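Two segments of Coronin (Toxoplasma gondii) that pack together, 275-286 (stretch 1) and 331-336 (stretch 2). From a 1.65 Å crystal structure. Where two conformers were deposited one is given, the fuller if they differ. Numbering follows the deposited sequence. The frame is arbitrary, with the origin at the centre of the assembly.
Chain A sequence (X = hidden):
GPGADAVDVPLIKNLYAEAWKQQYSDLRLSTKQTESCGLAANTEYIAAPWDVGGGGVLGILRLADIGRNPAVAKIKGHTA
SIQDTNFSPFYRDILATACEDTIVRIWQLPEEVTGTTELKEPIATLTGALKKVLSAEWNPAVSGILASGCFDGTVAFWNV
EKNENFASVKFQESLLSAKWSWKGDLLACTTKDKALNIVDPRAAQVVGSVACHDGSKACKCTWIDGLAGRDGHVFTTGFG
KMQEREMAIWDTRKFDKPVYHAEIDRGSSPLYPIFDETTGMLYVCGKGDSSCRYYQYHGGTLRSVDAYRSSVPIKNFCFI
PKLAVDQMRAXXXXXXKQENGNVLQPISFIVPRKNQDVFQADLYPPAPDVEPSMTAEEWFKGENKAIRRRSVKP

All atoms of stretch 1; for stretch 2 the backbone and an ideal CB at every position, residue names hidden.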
# COMPACT_ATOMS: atom_id res chain seq x y z
N PHE A 275 -2.39 4.81 4.76
CA PHE A 275 -3.62 5.52 5.11
C PHE A 275 -4.84 4.61 5.07
O PHE A 275 -5.10 3.94 4.07
CB PHE A 275 -3.83 6.71 4.17
CG PHE A 275 -4.93 7.64 4.60
CD1 PHE A 275 -4.97 8.17 5.88
CD2 PHE A 275 -5.92 8.03 3.70
CE1 PHE A 275 -5.96 9.05 6.26
CE2 PHE A 275 -6.92 8.91 4.07
CZ PHE A 275 -6.94 9.42 5.35
N ASP A 276 -5.56 4.59 6.18
CA ASP A 276 -6.89 3.99 6.27
C ASP A 276 -7.88 5.09 5.89
O ASP A 276 -8.21 5.94 6.71
CB ASP A 276 -7.13 3.44 7.68
CG ASP A 276 -8.57 2.95 7.91
OD1 ASP A 276 -9.43 3.11 7.02
OD2 ASP A 276 -8.84 2.41 9.02
N GLU A 277 -8.33 5.07 4.64
CA GLU A 277 -9.15 6.14 4.10
C GLU A 277 -10.51 6.20 4.78
O GLU A 277 -11.22 7.20 4.68
CB GLU A 277 -9.33 5.97 2.60
CG GLU A 277 -10.28 4.83 2.21
CD GLU A 277 -11.74 5.28 2.14
OE1 GLU A 277 -12.01 6.32 1.49
OE2 GLU A 277 -12.60 4.60 2.74
N THR A 278 -10.88 5.12 5.46
CA THR A 278 -12.22 4.98 6.03
C THR A 278 -12.32 5.59 7.43
O THR A 278 -13.36 6.15 7.78
CB THR A 278 -12.64 3.50 6.07
OG1 THR A 278 -12.26 2.85 4.85
CG2 THR A 278 -14.14 3.37 6.28
N THR A 279 -11.25 5.49 8.22
CA THR A 279 -11.23 6.05 9.57
C THR A 279 -10.30 7.25 9.70
O THR A 279 -10.42 8.03 10.65
CB THR A 279 -10.79 5.02 10.63
OG1 THR A 279 -9.43 4.65 10.40
CG2 THR A 279 -11.68 3.78 10.60
N GLY A 280 -9.36 7.39 8.77
CA GLY A 280 -8.36 8.44 8.86
C GLY A 280 -7.09 8.05 9.61
O GLY A 280 -6.20 8.88 9.79
N MET A 281 -6.99 6.80 10.03
CA MET A 281 -5.76 6.33 10.67
C MET A 281 -4.63 6.36 9.65
O MET A 281 -4.79 5.95 8.49
CB MET A 281 -5.90 4.92 11.24
CG MET A 281 -6.82 4.79 12.44
SD MET A 281 -6.56 5.99 13.76
CE MET A 281 -4.83 5.77 14.14
N LEU A 282 -3.48 6.85 10.11
CA LEU A 282 -2.31 7.00 9.25
C LEU A 282 -1.11 6.40 9.96
O LEU A 282 -0.66 6.91 10.98
CB LEU A 282 -2.08 8.48 8.93
CG LEU A 282 -1.01 8.87 7.92
CD1 LEU A 282 -1.20 8.17 6.58
CD2 LEU A 282 -1.00 10.37 7.72
N TYR A 283 -0.62 5.28 9.42
CA TYR A 283 0.51 4.57 10.03
C TYR A 283 1.80 4.93 9.28
O TYR A 283 1.78 5.04 8.06
CB TYR A 283 0.28 3.06 9.99
CG TYR A 283 -1.05 2.61 10.56
CD1 TYR A 283 -2.19 2.62 9.78
CD2 TYR A 283 -1.16 2.16 11.87
CE1 TYR A 283 -3.41 2.21 10.28
CE2 TYR A 283 -2.38 1.75 12.39
CZ TYR A 283 -3.50 1.77 11.58
OH TYR A 283 -4.72 1.37 12.07
N VAL A 284 2.89 5.13 10.02
CA VAL A 284 4.19 5.36 9.39
C VAL A 284 5.15 4.28 9.89
O VAL A 284 5.43 4.18 11.08
CB VAL A 284 4.74 6.78 9.67
CG1 VAL A 284 3.87 7.81 8.97
CG2 VAL A 284 4.81 7.08 11.17
N CYS A 285 5.64 3.50 8.94
CA CYS A 285 6.42 2.30 9.23
C CYS A 285 7.76 2.33 8.51
O CYS A 285 7.81 2.53 7.30
CB CYS A 285 5.63 1.06 8.80
SG CYS A 285 3.90 1.08 9.32
N GLY A 286 8.84 2.14 9.26
CA GLY A 286 10.16 2.05 8.68
C GLY A 286 10.70 0.63 8.71
O GLY A 286 10.75 0.00 9.77
N UNK A 331 -11.33 -4.40 15.82
CA UNK A 331 -10.12 -4.26 15.02
C UNK A 331 -10.40 -3.34 13.85
O UNK A 331 -11.31 -3.61 13.07
CB UNK A 331 -9.62 -5.62 14.53
N UNK A 332 -9.62 -2.27 13.69
CA UNK A 332 -9.83 -1.37 12.55
C UNK A 332 -8.73 -1.52 11.49
O UNK A 332 -8.93 -1.16 10.33
CB UNK A 332 -9.89 0.08 13.03
N UNK A 333 -7.59 -2.06 11.89
CA UNK A 333 -6.51 -2.34 10.96
C UNK A 333 -5.65 -3.48 11.46
O UNK A 333 -5.69 -3.82 12.65
CB UNK A 333 -5.65 -1.09 10.74
N UNK A 334 -4.90 -4.09 10.55
CA UNK A 334 -3.97 -5.15 10.93
C UNK A 334 -2.73 -5.13 10.06
O UNK A 334 -2.81 -5.14 8.83
CB UNK A 334 -4.65 -6.52 10.84
N UNK A 335 -1.58 -5.07 10.72
CA UNK A 335 -0.30 -5.17 10.04
C UNK A 335 0.18 -6.61 10.07
O UNK A 335 0.04 -7.30 11.07
CB UNK A 335 0.73 -4.24 10.68
N UNK A 336 0.75 -7.06 8.95
CA UNK A 336 1.49 -8.31 8.91
C UNK A 336 2.96 -7.92 8.86
O UNK A 336 3.41 -7.30 7.90
CB UNK A 336 1.09 -9.18 7.72

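Stretch 2 is a strand, extended except at position 332, where psi is -21°; its axis runs at 18° to that of strand 281-286, with the same N-to-C sense and a closest approach of 9.6 Å. At that distance the backbones cannot pair, so whatever links the two stretches must come from side chains or water.

Position 331 has phi/psi of -77/124, and no atom of stretch 1 lies within 5.5 Å of its ideal CB. Stretch 1 therefore sets almost no limit here, and polar, charged or apolar residues would all fit. The deposited residue is Glu331, which makes no contact across the stretches.

Position 332 faces several groups of stretch 1 at once. Its CA-to-CB bond points toward stretch 1, and the ideal CB is 4.8 Å from Asp276 OD2 and 4.8 Å from Thr279 CG2, with Tyr283 OH at 5.4 Å. A very bulky group starting here would have to steer between these neighbours, but a medium-sized one could reach the apolar part of Met281. Valine, leucine, isoleucine or methionine would be reasonable; a small polar residue is not excluded, since Asp276 and Thr279 lie close by. The residue is Ile332, with chi1 p and chi2 t. Its CD1 comes within 3.4 Å of Met281 CG, an apolar contact, and lies 4.2 Å from Thr279 OG1. The Asp276 carboxylate is already engaged within its own loop, where Thr279 OG1 donates to Asp276 OD2 at 2.7 Å. One water donates both to Asp276 OD2 (2.8 Å) and to Ile332 O (3.2 Å), and is also hydrogen-bonded to Tyr283 OH (2.8 Å), thus bridging the stretches where no direct hydrogen bond does.

At position 333 an ideal CB would lie only 3.0 Å from Tyr283 OH, a clash. With the tyrosine placed as it is, this favours the residue without a CB. Gly333 is found, and its CA sits 4.3 Å from Tyr283 OH.

At position 334 CA-to-CB points away from stretch 1, so many side chains are possible. It is Arg334, whose NE forms a salt bridge with Glu331 OE2 at 2.8 Å; its NH2 donates to Glu331 OE1 at 3.0 Å.

Position 335 again points toward stretch 1, but its ideal CB has nothing within 5.5 Å. A long, flexible apolar chain could span the gap to Cys285, while a short one would stop well before it. Met335, with chi1 and chi2 both t, extends until its CE meets Cys285 SG at 3.6 Å.

Position 336 is out of reach, leaving the choice open; it is Leu336.

Stretch 2 (331-336) EIGRML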
# COMPACT_ATOMS: atom_id res chain seq x y z
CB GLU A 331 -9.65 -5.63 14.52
CG GLU A 331 -8.36 -5.58 13.71
CD GLU A 331 -7.99 -6.93 13.13
OE1 GLU A 331 -8.83 -7.52 12.40
OE2 GLU A 331 -6.87 -7.41 13.40
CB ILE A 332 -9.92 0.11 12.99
CG1 ILE A 332 -8.60 0.62 13.53
CG2 ILE A 332 -11.04 0.28 14.02
CD1 ILE A 332 -8.57 2.12 13.68
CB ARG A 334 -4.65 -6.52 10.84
CG ARG A 334 -3.84 -7.63 11.50
CD ARG A 334 -4.40 -9.02 11.18
NE ARG A 334 -5.85 -9.10 11.37
CZ ARG A 334 -6.62 -10.04 10.83
NH1 ARG A 334 -6.08 -11.01 10.08
NH2 ARG A 334 -7.92 -10.03 11.04
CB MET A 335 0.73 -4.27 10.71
CG MET A 335 2.12 -4.33 10.10
SD MET A 335 3.34 -3.50 11.14
CE MET A 335 2.75 -1.81 11.08
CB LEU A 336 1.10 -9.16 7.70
CG LEU A 336 -0.39 -9.51 7.66
CD1 LEU A 336 -0.77 -10.18 6.34
CD2 LEU A 336 -0.74 -10.42 8.84
O HOH W 1 -6.65 1.08 10.05
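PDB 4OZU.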